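Local coordinates for phospholipase C-beta (PLC-beta) (Sepia officinalis, PDB 3QR0), which belongs to the phospholipase C-beta family of multidomain enzymes, combining PH, EF-hand, TIM-barrel and C2 domains, and carries a bound calcium ion in this model, at residues A[637-642]-A[799-804]. Numbering follows the deposited sequence.
Sequences DPFTES and AALCAF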
ATOM      1  N   ASP A 637     -23.386  14.143 -10.490  1.00 30.62           N
ATOM      2  CA  ASP A 637     -24.130  13.027  -9.925  1.00 30.31           C
ATOM      3  C   ASP A 637     -23.283  11.760 -10.096  1.00 29.51           C
ATOM      4  O   ASP A 637     -23.122  11.272 -11.216  1.00 29.13           O
ATOM      5  CB  ASP A 637     -25.486  12.890 -10.633  1.00 31.12           C
ATOM      6  CG  ASP A 637     -26.333  11.749 -10.087  1.00 31.56           C
ATOM      7  OD1 ASP A 637     -25.888  11.037  -9.161  1.00 31.05           O
ATOM      8  OD2 ASP A 637     -27.464  11.571 -10.591  1.00 33.40           O
ATOM      9  N   PRO A 638     -22.720  11.233  -8.991  1.00 28.82           N
ATOM     10  CA  PRO A 638     -21.908  10.020  -9.084  1.00 28.37           C
ATOM     11  C   PRO A 638     -22.668   8.762  -9.508  1.00 28.58           C
ATOM     12  O   PRO A 638     -22.038   7.752  -9.789  1.00 28.17           O
ATOM     13  CB  PRO A 638     -21.352   9.853  -7.664  1.00 27.91           C
ATOM     14  CG  PRO A 638     -22.242  10.637  -6.803  1.00 28.29           C
ATOM     15  CD  PRO A 638     -22.689  11.791  -7.626  1.00 28.68           C
ATOM     16  N   PHE A 639     -23.998   8.825  -9.560  1.00 29.34           N
ATOM     17  CA  PHE A 639     -24.798   7.721 -10.090  1.00 29.85           C
ATOM     18  C   PHE A 639     -25.071   7.837 -11.591  1.00 30.74           C
ATOM     19  O   PHE A 639     -25.834   7.044 -12.141  1.00 31.10           O
ATOM     20  CB  PHE A 639     -26.117   7.609  -9.324  1.00 30.06           C
ATOM     21  CG  PHE A 639     -25.938   7.225  -7.895  1.00 29.38           C
ATOM     22  CD1 PHE A 639     -25.707   5.898  -7.547  1.00 29.02           C
ATOM     23  CD2 PHE A 639     -25.980   8.182  -6.893  1.00 28.60           C
ATOM     24  CE1 PHE A 639     -25.538   5.535  -6.232  1.00 28.15           C
ATOM     25  CE2 PHE A 639     -25.808   7.827  -5.574  1.00 28.20           C
ATOM     26  CZ  PHE A 639     -25.586   6.500  -5.240  1.00 28.31           C
ATOM     27  N   THR A 640     -24.449   8.814 -12.250  1.00 31.10           N
ATOM     28  CA  THR A 640     -24.610   8.985 -13.693  1.00 32.13           C
ATOM     29  C   THR A 640     -24.134   7.743 -14.447  1.00 32.63           C
ATOM     30  O   THR A 640     -23.161   7.102 -14.050  1.00 31.78           O
ATOM     31  CB  THR A 640     -23.837  10.221 -14.219  1.00 31.84           C
ATOM     32  OG1 THR A 640     -24.061  10.362 -15.623  1.00 32.57           O
ATOM     33  CG2 THR A 640     -22.342  10.091 -13.967  1.00 31.03           C
ATOM     34  N   GLU A 641     -24.844   7.405 -15.522  1.00 34.17           N
ATOM     35  CA  GLU A 641     -24.463   6.302 -16.408  1.00 35.00           C
ATOM     36  C   GLU A 641     -24.013   6.823 -17.775  1.00 35.72           C
ATOM     37  O   GLU A 641     -23.793   6.041 -18.704  1.00 35.82           O
ATOM     38  CB  GLU A 641     -25.638   5.337 -16.582  1.00 36.05           C
ATOM     39  CG  GLU A 641     -26.260   4.876 -15.272  1.00 37.29           C
ATOM     40  CD  GLU A 641     -27.283   3.782 -15.476  1.00 40.52           C
ATOM     41  OE1 GLU A 641     -26.879   2.665 -15.868  1.00 42.13           O
ATOM     42  OE2 GLU A 641     -28.490   4.037 -15.254  1.00 41.76           O
ATOM     43  N   SER A 642     -23.871   8.142 -17.891  1.00 36.08           N
ATOM     44  CA  SER A 642     -23.491   8.777 -19.145  1.00 36.86           C
ATOM     45  C   SER A 642     -22.204   9.565 -18.957  1.00 36.11           C
ATOM     46  O   SER A 642     -21.778   9.825 -17.825  1.00 35.72           O
ATOM     47  CB  SER A 642     -24.608   9.704 -19.619  1.00 37.63           C
ATOM     48  OG  SER A 642     -24.881  10.687 -18.633  1.00 38.81           O
ATOM     49  N   ALA A 799     -29.788   0.128  -5.988  1.00 30.06           N
ATOM     50  CA  ALA A 799     -29.505  -0.950  -6.940  1.00 30.10           C
ATOM     51  C   ALA A 799     -28.137  -0.782  -7.597  1.00 29.32           C
ATOM     52  O   ALA A 799     -27.408  -1.759  -7.770  1.00 28.88           O
ATOM     53  CB  ALA A 799     -30.601  -1.023  -8.006  1.00 30.97           C
ATOM     54  N   ALA A 800     -27.798   0.455  -7.960  1.00 28.77           N
ATOM     55  CA  ALA A 800     -26.481   0.768  -8.522  1.00 28.42           C
ATOM     56  C   ALA A 800     -25.352   0.336  -7.590  1.00 27.83           C
ATOM     57  O   ALA A 800     -24.317  -0.136  -8.054  1.00 27.10           O
ATOM     58  CB  ALA A 800     -26.361   2.258  -8.824  1.00 28.15           C
ATOM     59  N   LEU A 801     -25.565   0.484  -6.282  1.00 27.97           N
ATOM     60  CA  LEU A 801     -24.533   0.160  -5.289  1.00 27.80           C
ATOM     61  C   LEU A 801     -24.305  -1.342  -5.096  1.00 28.05           C
ATOM     62  O   LEU A 801     -23.330  -1.734  -4.455  1.00 27.66           O
ATOM     63  CB  LEU A 801     -24.851   0.814  -3.945  1.00 27.72           C
ATOM     64  CG  LEU A 801     -24.777   2.342  -3.934  1.00 28.13           C
ATOM     65  CD1 LEU A 801     -25.292   2.864  -2.606  1.00 28.50           C
ATOM     66  CD2 LEU A 801     -23.345   2.845  -4.202  1.00 27.82           C
ATOM     67  N   CYS A 802     -25.193  -2.171  -5.648  1.00 28.96           N
ATOM     68  CA  CYS A 802     -25.001  -3.625  -5.642  1.00 29.32           C
ATOM     69  C   CYS A 802     -23.753  -4.061  -6.421  1.00 28.74           C
ATOM     70  O   CYS A 802     -23.171  -5.097  -6.112  1.00 28.58           O
ATOM     71  CB  CYS A 802     -26.239  -4.343  -6.189  1.00 30.24           C
ATOM     72  SG  CYS A 802     -27.690  -4.237  -5.098  1.00 32.75           S
ATOM     73  N   ALA A 803     -23.335  -3.268  -7.411  1.00 28.17           N
ATOM     74  CA  ALA A 803     -22.115  -3.568  -8.186  1.00 27.82           C
ATOM     75  C   ALA A 803     -20.851  -3.746  -7.329  1.00 26.92           C
ATOM     76  O   ALA A 803     -19.920  -4.425  -7.747  1.00 26.85           O
ATOM     77  CB  ALA A 803     -21.874  -2.488  -9.238  1.00 27.54           C
ATOM     78  N   PHE A 804     -20.814  -3.123  -6.152  1.00 26.86           N
ATOM     79  CA  PHE A 804     -19.657  -3.220  -5.245  1.00 26.38           C
ATOM     80  C   PHE A 804     -19.598  -4.496  -4.408  1.00 26.88           C
ATOM     81  O   PHE A 804     -18.539  -4.832  -3.860  1.00 25.98           O
ATOM     82  CB  PHE A 804     -19.639  -2.015  -4.309  1.00 25.95           C
ATOM     83  CG  PHE A 804     -19.427  -0.720  -5.019  1.00 25.84           C
ATOM     84  CD1 PHE A 804     -18.143  -0.309  -5.364  1.00 25.39           C
ATOM     85  CD2 PHE A 804     -20.502   0.079  -5.366  1.00 25.20           C
ATOM     86  CE1 PHE A 804     -17.941   0.888  -6.037  1.00 25.33           C
ATOM     87  CE2 PHE A 804     -20.304   1.278  -6.032  1.00 26.05           C
ATOM     88  CZ  PHE A 804     -19.029   1.684  -6.369  1.00 25.21           C
TER
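Phe-639 reaches Ala-800 and Leu-801 from a loop set well back from them: the closest CA atoms, of Phe-639 and Ala-800, are 7.3 Å apart. That loop, between helix 627-630 and strand 650-660, folds into a type I beta turn from Asp-637 to Thr-640, closed by Thr-640 N donating to Asp-637 O. On the other side, 799-804 lies on helix 793-800, and the residues after Ala-800 keep helical backbone angles.

Two side-chain-to-backbone bonds shape the loop. Asp-637 OD1 accepts from Phe-639 N at 2.9 Å, an Asx turn in which the N-H approaches from above the carboxylate plane; an ST turn follows, with Ser-642 N bound to Thr-640 OG1. The Phe-639 side chain leaves this frame with CG anti to its carbonyl carbon (chi1 -66°) and offers one edge of the ring. Ala-800 CB lies at that edge, near the ring plane, 3.9 Å from CD1, while CE1 meets both CG and CD2 of Leu-801, 4.0 Å from the CG. The Phe-639 and Leu-801 side chains cross at about a right angle.

Leu-801 also touches Ile-587 of helix 586-589, and Pro-638 packs on helix 557-563. This small surface contact, burying 107 Å² over both sides, thus joins the loop before strand 650-660 to a near-C-terminal segment. The Asx turn is consistent with holding the backbone from which the ring projects; between the two segments the attachment is apolar, with little directional preference, while Phe-804 O is hydrogen-bonded to Arg-684 NH1.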